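Local coordinates for protein aryl acylamidase (bacterium CSBL00001, PDB 4YJ6) that probably hydrolyses the amide bond of aryl acylamides, as a member of the amidase signature enzyme family, at residues V30-I35 with E55-A60; A77-L82 with E123-L128; G99-K104 with R349-D354. All coordinates share one frame; numbering follows the deposited sequence.

Contact 1. Residues V30-I35 with E55-A60; sequences VVESTI and EAREKA
Arg57 NE donates to Glu32 OE2 at 2.9 Å, and Arg57 NH2 donates to Glu32 OE1 at 3.1 Å with an N-H...O angle of 163°, using the syn lone pair of OE1. Together they make a side-on, two-nitrogen salt bridge between helices 27-45 and 53-69. Both oxygens lie close to the guanidinium plane, and the two flat groups are only 22° apart. The glutamate chain folds back at CG (chi2 -63°), bringing CD to the edge of the guanidinium, whereas the arginine runs extended from CG to NE. Arg57 NH1 has a further salt bridge to Asp54. Ile35 CD1 sits over one guanidinium face, offset toward the rim, 3.7 Å from Arg57 NH2.

Deeper between the nearly antiparallel segments 30-35 and 55-60, whose axes approach to 9.9 Å, Val31 spreads its two methyls: CG1 meets Ala56 CB at 4.0 Å, and CG2 meets Ala60 CB at 3.8 Å. Leu126 also touches Val31. The contact therefore pairs a valine-alanine seam with a partly exposed ion pair along its edge, where two bonds and an apolar cover on one face would restrict rotation of the guanidinium.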
ATOM      1  N   VAL A  30     -21.538  10.371   9.748  1.00 13.21           N
ATOM      2  CA  VAL A  30     -20.221   9.773   9.506  1.00 13.80           C
ATOM      3  C   VAL A  30     -19.373  10.743   8.684  1.00 13.93           C
ATOM      4  O   VAL A  30     -18.211  10.978   8.986  1.00 14.55           O
ATOM      5  CB  VAL A  30     -20.325   8.445   8.751  1.00 12.94           C
ATOM      6  CG1 VAL A  30     -18.891   7.975   8.414  1.00 14.53           C
ATOM      7  CG2 VAL A  30     -21.053   7.390   9.609  1.00 14.74           C
ATOM      8  N   VAL A  31     -19.950  11.319   7.633  1.00 13.10           N
ATOM      9  CA  VAL A  31     -19.159  12.219   6.775  1.00 12.63           C
ATOM     10  C   VAL A  31     -18.732  13.471   7.551  1.00 15.08           C
ATOM     11  O   VAL A  31     -17.566  13.857   7.513  1.00 14.93           O
ATOM     12  CB  VAL A  31     -19.949  12.608   5.538  1.00 11.61           C
ATOM     13  CG1 VAL A  31     -19.294  13.754   4.778  1.00 11.94           C
ATOM     14  CG2 VAL A  31     -20.147  11.352   4.648  1.00 14.48           C
ATOM     15  N   GLU A  32     -19.663  14.125   8.259  1.00 14.47           N
ATOM     16  CA  GLU A  32     -19.287  15.389   8.922  1.00 14.35           C
ATOM     17  C   GLU A  32     -18.271  15.145  10.030  1.00 16.79           C
ATOM     18  O   GLU A  32     -17.356  15.928  10.227  1.00 16.06           O
ATOM     19  CB  GLU A  32     -20.523  16.105   9.494  1.00 16.78           C
ATOM     20  CG  GLU A  32     -21.588  16.443   8.462  1.00 17.54           C
ATOM     21  CD  GLU A  32     -21.126  17.423   7.360  1.00 17.67           C
ATOM     22  OE1 GLU A  32     -20.071  18.094   7.494  1.00 17.48           O
ATOM     23  OE2 GLU A  32     -21.872  17.521   6.344  1.00 18.73           O
ATOM     24  N   SER A  33     -18.421  14.038  10.749  1.00 15.25           N
ATOM     25  CA  SER A  33     -17.495  13.709  11.826  1.00 16.50           C
ATOM     26  C   SER A  33     -16.122  13.323  11.286  1.00 16.92           C
ATOM     27  O   SER A  33     -15.108  13.587  11.936  1.00 16.91           O
ATOM     28  CB  SER A  33     -18.042  12.574  12.678  1.00 17.75           C
ATOM     29  OG  SER A  33     -19.226  12.971  13.355  1.00 26.75           O
ATOM     30  N   THR A  34     -16.088  12.708  10.109  1.00 15.36           N
ATOM     31  CA  THR A  34     -14.801  12.350   9.498  1.00 15.27           C
ATOM     32  C   THR A  34     -14.126  13.629   9.008  1.00 15.55           C
ATOM     33  O   THR A  34     -12.925  13.806   9.133  1.00 14.75           O
ATOM     34  CB  THR A  34     -14.970  11.358   8.328  1.00 13.44           C
ATOM     35  OG1 THR A  34     -15.558  10.155   8.830  1.00 15.27           O
ATOM     36  CG2 THR A  34     -13.597  10.992   7.708  1.00 14.62           C
ATOM     37  N   ILE A  35     -14.925  14.538   8.467  1.00 14.99           N
ATOM     38  CA  ILE A  35     -14.406  15.810   7.994  1.00 13.66           C
ATOM     39  C   ILE A  35     -13.787  16.547   9.186  1.00 15.48           C
ATOM     40  O   ILE A  35     -12.706  17.117   9.079  1.00 15.05           O
ATOM     41  CB  ILE A  35     -15.525  16.646   7.329  1.00 14.55           C
ATOM     42  CG1 ILE A  35     -15.845  16.076   5.945  1.00 13.40           C
ATOM     43  CG2 ILE A  35     -15.128  18.137   7.190  1.00 15.16           C
ATOM     44  CD1 ILE A  35     -17.159  16.664   5.281  1.00 15.24           C
ATOM     45  N   GLU A  55     -19.153  15.981  -2.426  1.00 12.77           N
ATOM     46  CA  GLU A  55     -19.560  14.765  -3.093  1.00 14.69           C
ATOM     47  C   GLU A  55     -19.946  13.722  -2.064  1.00 13.58           C
ATOM     48  O   GLU A  55     -20.933  12.993  -2.236  1.00 13.91           O
ATOM     49  CB  GLU A  55     -18.438  14.208  -3.969  1.00 15.15           C
ATOM     50  CG  GLU A  55     -18.927  13.042  -4.810  1.00 18.27           C
ATOM     51  CD  GLU A  55     -17.858  12.440  -5.682  1.00 22.37           C
ATOM     52  OE1 GLU A  55     -17.479  13.101  -6.676  1.00 21.73           O
ATOM     53  OE2 GLU A  55     -17.393  11.325  -5.357  1.00 23.51           O
ATOM     54  N   ALA A  56     -19.112  13.601  -1.033  1.00 10.69           N
ATOM     55  CA  ALA A  56     -19.384  12.674   0.028  1.00 12.92           C
ATOM     56  C   ALA A  56     -20.702  13.010   0.706  1.00 12.60           C
ATOM     57  O   ALA A  56     -21.451  12.088   1.042  1.00 11.80           O
ATOM     58  CB  ALA A  56     -18.263  12.659   1.029  1.00 14.05           C
ATOM     59  N   ARG A  57     -20.989  14.301   0.905  1.00 13.53           N
ATOM     60  CA  ARG A  57     -22.281  14.713   1.525  1.00 13.77           C
ATOM     61  C   ARG A  57     -23.466  14.313   0.661  1.00 14.56           C
ATOM     62  O   ARG A  57     -24.506  13.853   1.177  1.00 12.41           O
ATOM     63  CB  ARG A  57     -22.320  16.230   1.778  1.00 12.51           C
ATOM     64  CG  ARG A  57     -21.319  16.679   2.830  1.00 14.60           C
ATOM     65  CD  ARG A  57     -21.237  18.206   2.892  1.00 14.55           C
ATOM     66  NE  ARG A  57     -20.525  18.654   4.089  1.00 12.20           N
ATOM     67  CZ  ARG A  57     -19.526  19.519   4.097  1.00 16.01           C
ATOM     68  NH1 ARG A  57     -19.062  20.035   2.966  1.00 15.36           N
ATOM     69  NH2 ARG A  57     -18.958  19.844   5.246  1.00 18.16           N
ATOM     70  N   GLU A  58     -23.320  14.481  -0.655  1.00 13.11           N
ATOM     71  CA  GLU A  58     -24.363  14.090  -1.605  1.00 14.03           C
ATOM     72  C   GLU A  58     -24.598  12.607  -1.566  1.00 14.11           C
ATOM     73  O   GLU A  58     -25.737  12.144  -1.490  1.00 13.24           O
ATOM     74  CB  GLU A  58     -23.956  14.487  -3.035  1.00 17.14           C
ATOM     75  CG  GLU A  58     -23.815  15.983  -3.200  1.00 18.75           C
ATOM     76  CD  GLU A  58     -23.245  16.334  -4.557  1.00 27.42           C
ATOM     77  OE1 GLU A  58     -24.027  16.279  -5.557  1.00 26.11           O
ATOM     78  OE2 GLU A  58     -22.019  16.643  -4.621  1.00 23.90           O
ATOM     79  N   LYS A  59     -23.501  11.843  -1.558  1.00 12.65           N
ATOM     80  CA  LYS A  59     -23.631  10.395  -1.527  1.00 14.15           C
ATOM     81  C   LYS A  59     -24.240   9.988  -0.201  1.00 13.77           C
ATOM     82  O   LYS A  59     -25.044   9.068  -0.158  1.00 12.79           O
ATOM     83  CB  LYS A  59     -22.278   9.704  -1.682  1.00 16.20           C
ATOM     84  CG  LYS A  59     -21.596   9.899  -3.044  1.00 20.79           C
ATOM     85  CD  LYS A  59     -22.359   9.240  -4.145  1.00 25.76           C
ATOM     86  CE  LYS A  59     -21.578   9.339  -5.476  1.00 29.57           C
ATOM     87  NZ  LYS A  59     -21.893   8.165  -6.310  1.00 33.07           N
ATOM     88  N   ALA A  60     -23.837  10.654   0.880  1.00 11.97           N
ATOM     89  CA  ALA A  60     -24.382  10.286   2.199  1.00 12.03           C
ATOM     90  C   ALA A  60     -25.883  10.538   2.262  1.00 13.85           C
ATOM     91  O   ALA A  60     -26.619   9.751   2.870  1.00 12.55           O
ATOM     92  CB  ALA A  60     -23.687  11.063   3.291  1.00 13.09           C
TER

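Contact 2. Residues A77-L82 with E123-L128; sequences AGVPTL and EDSLLL
A beta-alpha-beta crossover brings 77-82 and 123-128 together: strand 80-84 and strand 126-131 are parallel neighbours, with helix 115-122 in the connection between them. Before the strands begin, Gly78 N donates to Asp124 O at 3.0 Å, from above the carbonyl plane; Asp124, with its positive phi, is the C-prime residue of the Schellman motif ending that helix. Val79 O is gripped twice, by Leu126 N at 2.9 Å and by Ser125 OG at 2.8 Å, the donors arriving from opposite faces of the carbonyl plane. The sheet pairing continues from Thr81 N to Leu126 O and from Leu128 N to Thr81 O.

Thr81 and Leu127 lie side by side and point the same way. The threonine OG1 is anti to the backbone N (chi1 -170°) and is held by Tyr116 and the carbonyl of Val178, while CG2 presses against Leu127 CD2 at 3.5 Å, tighter than usual for two carbons, and lies 3.2 Å from Ser125 OG. Leu82 CD1 rests against Leu128 CB at 4.0 Å, and the Leu82 backbone bonds to Gly180, joining this sheet to strand 178-183. The other face carries Pro80 and Leu126, covered by helix 27-45. Two adjacent parallel strands joined through a helix in this way are consistent with the alpha/beta architecture of amidase signature enzymes.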
ATOM      1  N   ALA A  77     -21.583  -0.130   3.518  1.00 11.42           N
ATOM      2  CA  ALA A  77     -22.393   1.081   3.577  1.00 12.85           C
ATOM      3  C   ALA A  77     -22.005   2.023   4.720  1.00 11.36           C
ATOM      4  O   ALA A  77     -22.066   1.670   5.912  1.00 13.48           O
ATOM      5  CB  ALA A  77     -23.914   0.716   3.661  1.00 15.07           C
ATOM      6  N   GLY A  78     -21.597   3.225   4.341  1.00 10.51           N
ATOM      7  CA  GLY A  78     -21.282   4.271   5.295  1.00 11.23           C
ATOM      8  C   GLY A  78     -19.823   4.319   5.740  1.00 12.07           C
ATOM      9  O   GLY A  78     -19.440   5.216   6.460  1.00 13.14           O
ATOM     10  N   VAL A  79     -19.004   3.363   5.319  1.00 10.96           N
ATOM     11  CA  VAL A  79     -17.607   3.367   5.759  1.00 11.72           C
ATOM     12  C   VAL A  79     -16.874   4.477   5.023  1.00 10.60           C
ATOM     13  O   VAL A  79     -16.841   4.471   3.799  1.00 11.60           O
ATOM     14  CB  VAL A  79     -16.948   2.023   5.417  1.00 12.57           C
ATOM     15  CG1 VAL A  79     -15.411   2.075   5.702  1.00 12.23           C
ATOM     16  CG2 VAL A  79     -17.605   0.920   6.210  1.00 11.63           C
ATOM     17  N   PRO A  80     -16.243   5.421   5.746  1.00 11.59           N
ATOM     18  CA  PRO A  80     -15.538   6.511   5.066  1.00 11.02           C
ATOM     19  C   PRO A  80     -14.143   6.095   4.641  1.00 13.05           C
ATOM     20  O   PRO A  80     -13.482   5.383   5.383  1.00 12.26           O
ATOM     21  CB  PRO A  80     -15.455   7.593   6.138  1.00 12.55           C
ATOM     22  CG  PRO A  80     -15.366   6.821   7.444  1.00 11.95           C
ATOM     23  CD  PRO A  80     -16.217   5.562   7.219  1.00 14.07           C
ATOM     24  N   THR A  81     -13.687   6.556   3.485  1.00 11.27           N
ATOM     25  CA  THR A  81     -12.347   6.176   3.057  1.00 11.19           C
ATOM     26  C   THR A  81     -11.820   7.237   2.094  1.00 11.60           C
ATOM     27  O   THR A  81     -12.555   8.165   1.715  1.00 11.63           O
ATOM     28  CB  THR A  81     -12.350   4.756   2.397  1.00 10.48           C
ATOM     29  OG1 THR A  81     -10.986   4.327   2.215  1.00 10.90           O
ATOM     30  CG2 THR A  81     -13.044   4.777   1.020  1.00 11.27           C
ATOM     31  N   LEU A  82     -10.545   7.139   1.731  1.00 10.45           N
ATOM     32  CA  LEU A  82      -9.967   8.016   0.706  1.00 11.24           C
ATOM     33  C   LEU A  82      -9.128   7.173  -0.260  1.00 12.08           C
ATOM     34  O   LEU A  82      -8.605   6.110   0.151  1.00 11.74           O
ATOM     35  CB  LEU A  82      -9.072   9.095   1.336  1.00 11.48           C
ATOM     36  CG  LEU A  82      -9.765  10.228   2.094  1.00 13.62           C
ATOM     37  CD1 LEU A  82     -10.126   9.812   3.520  1.00 13.61           C
ATOM     38  CD2 LEU A  82      -8.834  11.434   2.131  1.00 14.70           C
ATOM     39  N   GLU A 123     -19.976  -0.528  -3.243  1.00 12.33           N
ATOM     40  CA  GLU A 123     -20.568  -1.169  -2.081  1.00 11.79           C
ATOM     41  C   GLU A 123     -20.829  -0.145  -0.965  1.00 12.16           C
ATOM     42  O   GLU A 123     -20.898  -0.483   0.218  1.00 12.16           O
ATOM     43  CB  GLU A 123     -19.658  -2.315  -1.618  1.00 13.96           C
ATOM     44  CG  GLU A 123     -19.680  -3.476  -2.618  1.00 12.53           C
ATOM     45  CD  GLU A 123     -21.010  -4.228  -2.677  1.00 20.28           C
ATOM     46  OE1 GLU A 123     -21.792  -4.196  -1.711  1.00 16.40           O
ATOM     47  OE2 GLU A 123     -21.273  -4.879  -3.716  1.00 23.04           O
ATOM     48  N   ASP A 124     -21.024   1.111  -1.387  1.00 10.81           N
ATOM     49  CA  ASP A 124     -21.482   2.199  -0.536  1.00 11.71           C
ATOM     50  C   ASP A 124     -20.508   2.687   0.523  1.00 11.97           C
ATOM     51  O   ASP A 124     -20.890   3.370   1.447  1.00 11.72           O
ATOM     52  CB  ASP A 124     -22.851   1.875   0.080  1.00 12.01           C
ATOM     53  CG  ASP A 124     -23.984   2.028  -0.928  1.00 15.49           C
ATOM     54  OD1 ASP A 124     -23.916   2.971  -1.764  1.00 13.07           O
ATOM     55  OD2 ASP A 124     -24.916   1.199  -0.865  1.00 14.93           O
ATOM     56  N   SER A 125     -19.214   2.413   0.348  1.00 10.01           N
ATOM     57  CA  SER A 125     -18.224   3.165   1.078  1.00 10.43           C
ATOM     58  C   SER A 125     -18.251   4.600   0.544  1.00 13.22           C
ATOM     59  O   SER A 125     -18.537   4.835  -0.645  1.00 13.42           O
ATOM     60  CB  SER A 125     -16.832   2.485   0.907  1.00 11.64           C
ATOM     61  OG  SER A 125     -15.810   3.239   1.543  1.00 14.25           O
ATOM     62  N   LEU A 126     -17.996   5.561   1.428  1.00 11.55           N
ATOM     63  CA  LEU A 126     -18.075   6.992   1.077  1.00 10.67           C
ATOM     64  C   LEU A 126     -16.664   7.549   0.882  1.00 12.92           C
ATOM     65  O   LEU A 126     -15.861   7.555   1.822  1.00 12.96           O
ATOM     66  CB  LEU A 126     -18.779   7.739   2.219  1.00 12.02           C
ATOM     67  CG  LEU A 126     -20.237   7.265   2.355  1.00 12.51           C
ATOM     68  CD1 LEU A 126     -20.855   7.728   3.700  1.00 16.36           C
ATOM     69  CD2 LEU A 126     -21.061   7.760   1.147  1.00 15.08           C
ATOM     70  N   LEU A 127     -16.370   8.012  -0.327  1.00 12.37           N
ATOM     71  CA  LEU A 127     -15.047   8.538  -0.660  1.00 12.97           C
ATOM     72  C   LEU A 127     -14.942  10.009  -0.301  1.00 14.80           C
ATOM     73  O   LEU A 127     -15.686  10.854  -0.836  1.00 15.34           O
ATOM     74  CB  LEU A 127     -14.764   8.387  -2.152  1.00 14.15           C
ATOM     75  CG  LEU A 127     -14.830   6.976  -2.712  1.00 22.33           C
ATOM     76  CD1 LEU A 127     -14.714   7.013  -4.264  1.00 18.84           C
ATOM     77  CD2 LEU A 127     -13.730   6.202  -2.100  1.00 20.97           C
ATOM     78  N   LEU A 128     -14.004  10.332   0.570  1.00 12.22           N
ATOM     79  CA  LEU A 128     -13.880  11.701   1.083  1.00 12.48           C
ATOM     80  C   LEU A 128     -12.817  12.525   0.355  1.00 14.28           C
ATOM     81  O   LEU A 128     -12.731  13.733   0.569  1.00 14.10           O
ATOM     82  CB  LEU A 128     -13.582  11.711   2.607  1.00 14.53           C
ATOM     83  CG  LEU A 128     -14.924  11.928   3.348  1.00 23.07           C
ATOM     84  CD1 LEU A 128     -15.702  10.624   3.365  1.00 19.78           C
ATOM     85  CD2 LEU A 128     -14.741  12.455   4.736  1.00 27.84           C
TER

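Contact 3. Residues G99-K104 with R349-D354; sequences GIRALK and RADIPD
Asp351 ends a 3-10 turn, 349-351, and reaches across to a second 3-10 turn beginning at Arg101, so that its carboxylate makes the hydrogen bond between two loops far apart in the sequence, with isoleucine packing beside it. With CG beside its own backbone N (chi1 -65°), the carboxylate is carried toward Arg101 and Ala102. Asp351 OD2 accepts the backbone N-H of Ala102 at 2.9 Å in a rather bent bond, with an angle of 136° at the hydrogen. The donor comes in on the syn side, 31° out of the carboxylate plane. The same oxygen lies 3.4 Å from Ala102 CB and 3.7 Å from Arg101 CB, so two CB carbons flank the accepting atom.

The other side of the contact faces solvent. Arg101 is exposed and its chain leads away; its NE stays 5.6 Å from Asp351 OD1, too far for a salt bridge. A phosphate ion, probably from the crystallisation liquor, is bound about 3 Å from the Asp351 side chain. Within 349-354, Arg349 NH2 forms a salt bridge with Asp354 OD1, linking the turn to the start of helix 354-363.

The closely packed part, by contrast, is formed by Ile100, which is buried and touches Tyr136 and Leu344. It sets its CG2 methyl against Asp351 CB at 4.0 Å. Although the CB of Ile352 points away from 99-104, the end of its chain bends back toward that segment, and Met357 of helix 354-363 packs against Ile352 as well. The two isoleucines meet methyl to methyl, Ile100 CD1 lying 4.2 Å from Ile352 CD1.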
ATOM      1  N   GLY A  99       1.937  14.578  -6.874  1.00 15.70           N
ATOM      2  CA  GLY A  99       2.423  15.909  -6.561  1.00 16.38           C
ATOM      3  C   GLY A  99       3.208  16.562  -7.680  1.00 17.19           C
ATOM      4  O   GLY A  99       4.143  17.324  -7.428  1.00 19.99           O
ATOM      5  N   ILE A 100       2.837  16.290  -8.920  1.00 17.44           N
ATOM      6  CA  ILE A 100       3.423  17.018 -10.045  1.00 18.33           C
ATOM      7  C   ILE A 100       2.629  18.298 -10.251  1.00 20.67           C
ATOM      8  O   ILE A 100       1.475  18.246 -10.668  1.00 17.29           O
ATOM      9  CB  ILE A 100       3.405  16.185 -11.315  1.00 17.99           C
ATOM     10  CG1 ILE A 100       4.250  14.910 -11.115  1.00 15.08           C
ATOM     11  CG2 ILE A 100       3.913  17.015 -12.526  1.00 19.53           C
ATOM     12  CD1 ILE A 100       4.290  14.031 -12.358  1.00 16.93           C
ATOM     13  N   ARG A 101       3.247  19.436  -9.922  1.00 21.01           N
ATOM     14  CA  ARG A 101       2.540  20.729  -9.934  1.00 23.47           C
ATOM     15  C   ARG A 101       1.916  21.019 -11.306  1.00 21.33           C
ATOM     16  O   ARG A 101       0.816  21.573 -11.381  1.00 21.14           O
ATOM     17  CB  ARG A 101       3.492  21.857  -9.527  1.00 25.52           C
ATOM     18  CG  ARG A 101       2.940  23.245  -9.812  1.00 27.84           C
ATOM     19  CD  ARG A 101       3.949  24.300  -9.390  1.00 31.30           C
ATOM     20  NE  ARG A 101       3.893  24.542  -7.954  1.00 39.18           N
ATOM     21  CZ  ARG A 101       3.028  25.381  -7.388  1.00 41.83           C
ATOM     22  NH1 ARG A 101       2.153  26.052  -8.145  1.00 42.12           N
ATOM     23  NH2 ARG A 101       3.030  25.555  -6.066  1.00 43.96           N
ATOM     24  N   ALA A 102       2.595  20.632 -12.393  1.00 19.06           N
ATOM     25  CA  ALA A 102       2.098  20.912 -13.727  1.00 19.60           C
ATOM     26  C   ALA A 102       0.762  20.231 -14.007  1.00 22.03           C
ATOM     27  O   ALA A 102       0.056  20.610 -14.944  1.00 20.98           O
ATOM     28  CB  ALA A 102       3.115  20.471 -14.790  1.00 23.21           C
ATOM     29  N   LEU A 103       0.426  19.215 -13.216  1.00 18.58           N
ATOM     30  CA  LEU A 103      -0.828  18.478 -13.435  1.00 19.33           C
ATOM     31  C   LEU A 103      -1.955  18.919 -12.507  1.00 22.86           C
ATOM     32  O   LEU A 103      -2.995  18.259 -12.461  1.00 21.90           O
ATOM     33  CB  LEU A 103      -0.592  16.969 -13.206  1.00 17.09           C
ATOM     34  CG  LEU A 103       0.350  16.320 -14.220  1.00 22.22           C
ATOM     35  CD1 LEU A 103       0.569  14.821 -13.868  1.00 16.74           C
ATOM     36  CD2 LEU A 103      -0.252  16.468 -15.590  1.00 22.49           C
ATOM     37  N   LYS A 104      -1.764  20.012 -11.769  1.00 22.32           N
ATOM     38  CA  LYS A 104      -2.712  20.375 -10.724  1.00 24.17           C
ATOM     39  C   LYS A 104      -4.128  20.667 -11.255  1.00 27.78           C
ATOM     40  O   LYS A 104      -5.092  20.556 -10.504  1.00 27.33           O
ATOM     41  CB  LYS A 104      -2.192  21.565  -9.925  1.00 24.80           C
ATOM     42  CG  LYS A 104      -2.253  22.877 -10.682  1.00 28.80           C
ATOM     43  CD  LYS A 104      -1.655  24.001  -9.861  1.00 32.25           C
ATOM     44  CE  LYS A 104      -1.916  25.347 -10.523  1.00 38.86           C
ATOM     45  NZ  LYS A 104      -1.432  26.462  -9.666  1.00 50.29           N
ATOM     46  N   ARG A 349      10.312  20.684 -16.062  1.00 22.39           N
ATOM     47  CA  ARG A 349      11.379  19.805 -15.584  1.00 23.00           C
ATOM     48  C   ARG A 349      11.555  19.804 -14.065  1.00 23.92           C
ATOM     49  O   ARG A 349      11.835  18.753 -13.455  1.00 22.94           O
ATOM     50  CB  ARG A 349      12.680  20.232 -16.277  1.00 27.92           C
ATOM     51  CG  ARG A 349      13.953  19.595 -15.748  1.00 30.76           C
ATOM     52  CD  ARG A 349      13.991  18.081 -15.929  1.00 30.15           C
ATOM     53  NE  ARG A 349      15.210  17.555 -15.313  1.00 33.38           N
ATOM     54  CZ  ARG A 349      15.317  17.172 -14.044  1.00 33.70           C
ATOM     55  NH1 ARG A 349      14.270  17.210 -13.213  1.00 28.40           N
ATOM     56  NH2 ARG A 349      16.488  16.752 -13.602  1.00 28.92           N
ATOM     57  N   ALA A 350      11.393  20.958 -13.429  1.00 23.64           N
ATOM     58  CA  ALA A 350      11.665  21.051 -11.994  1.00 25.16           C
ATOM     59  C   ALA A 350      10.687  20.198 -11.185  1.00 23.43           C
ATOM     60  O   ALA A 350      10.949  19.909 -10.017  1.00 23.20           O
ATOM     61  CB  ALA A 350      11.587  22.505 -11.526  1.00 28.56           C
ATOM     62  N   ASP A 351       9.564  19.808 -11.798  1.00 21.16           N
ATOM     63  CA  ASP A 351       8.552  19.023 -11.069  1.00 23.63           C
ATOM     64  C   ASP A 351       8.965  17.547 -10.888  1.00 21.05           C
ATOM     65  O   ASP A 351       8.356  16.815 -10.099  1.00 20.55           O
ATOM     66  CB  ASP A 351       7.201  19.075 -11.779  1.00 21.83           C
ATOM     67  CG  ASP A 351       6.597  20.484 -11.796  1.00 25.49           C
ATOM     68  OD1 ASP A 351       7.190  21.424 -11.194  1.00 26.26           O
ATOM     69  OD2 ASP A 351       5.524  20.630 -12.407  1.00 22.01           O
ATOM     70  N   ILE A 352       9.989  17.123 -11.621  1.00 19.79           N
ATOM     71  CA  ILE A 352      10.490  15.760 -11.531  1.00 18.11           C
ATOM     72  C   ILE A 352      11.777  15.724 -10.698  1.00 20.11           C
ATOM     73  O   ILE A 352      12.718  16.450 -11.003  1.00 19.90           O
ATOM     74  CB  ILE A 352      10.827  15.202 -12.940  1.00 17.80           C
ATOM     75  CG1 ILE A 352       9.604  15.277 -13.869  1.00 19.64           C
ATOM     76  CG2 ILE A 352      11.334  13.767 -12.851  1.00 21.05           C
ATOM     77  CD1 ILE A 352       8.378  14.420 -13.397  1.00 21.68           C
ATOM     78  N   PRO A 353      11.828  14.866  -9.669  1.00 17.07           N
ATOM     79  CA  PRO A 353      13.055  14.761  -8.861  1.00 20.72           C
ATOM     80  C   PRO A 353      14.242  14.349  -9.713  1.00 20.44           C
ATOM     81  O   PRO A 353      14.078  13.542 -10.628  1.00 17.01           O
ATOM     82  CB  PRO A 353      12.729  13.631  -7.876  1.00 21.38           C
ATOM     83  CG  PRO A 353      11.277  13.604  -7.769  1.00 21.90           C
ATOM     84  CD  PRO A 353      10.737  14.038  -9.114  1.00 18.48           C
ATOM     85  N   ASP A 354      15.433  14.876  -9.419  1.00 18.27           N
ATOM     86  CA  ASP A 354      16.613  14.489 -10.165  1.00 20.83           C
ATOM     87  C   ASP A 354      16.825  12.969 -10.174  1.00 15.68           C
ATOM     88  O   ASP A 354      17.224  12.426 -11.189  1.00 18.73           O
ATOM     89  CB  ASP A 354      17.854  15.167  -9.565  1.00 20.32           C
ATOM     90  CG  ASP A 354      17.944  16.659  -9.911  1.00 27.66           C
ATOM     91  OD1 ASP A 354      17.097  17.170 -10.686  1.00 24.38           O
ATOM     92  OD2 ASP A 354      18.892  17.317  -9.410  1.00 32.18           O
TER

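From the N terminus, contact 1 closes first, bringing helix 53-69 back against helix 27-45 after the intervening strand 48-51. Contact 2 follows in series, closing the 40-residue connection between 77-82 and 123-128. The two touch, their centres 9 Å apart: Val30 packs on Gly78, Thr34 on Leu128 and Lys59 on Leu126, so the helix pair rests on the strand pair. Contact 3 crosses contact 2, because 99-104 leaves from within that connection to meet 349-354, 245 residues on. Its centre lies about 31 Å and 30 Å from the centres of contacts 1 and 2, and it ties the connection between the strands to the segment leading into helix 354-363.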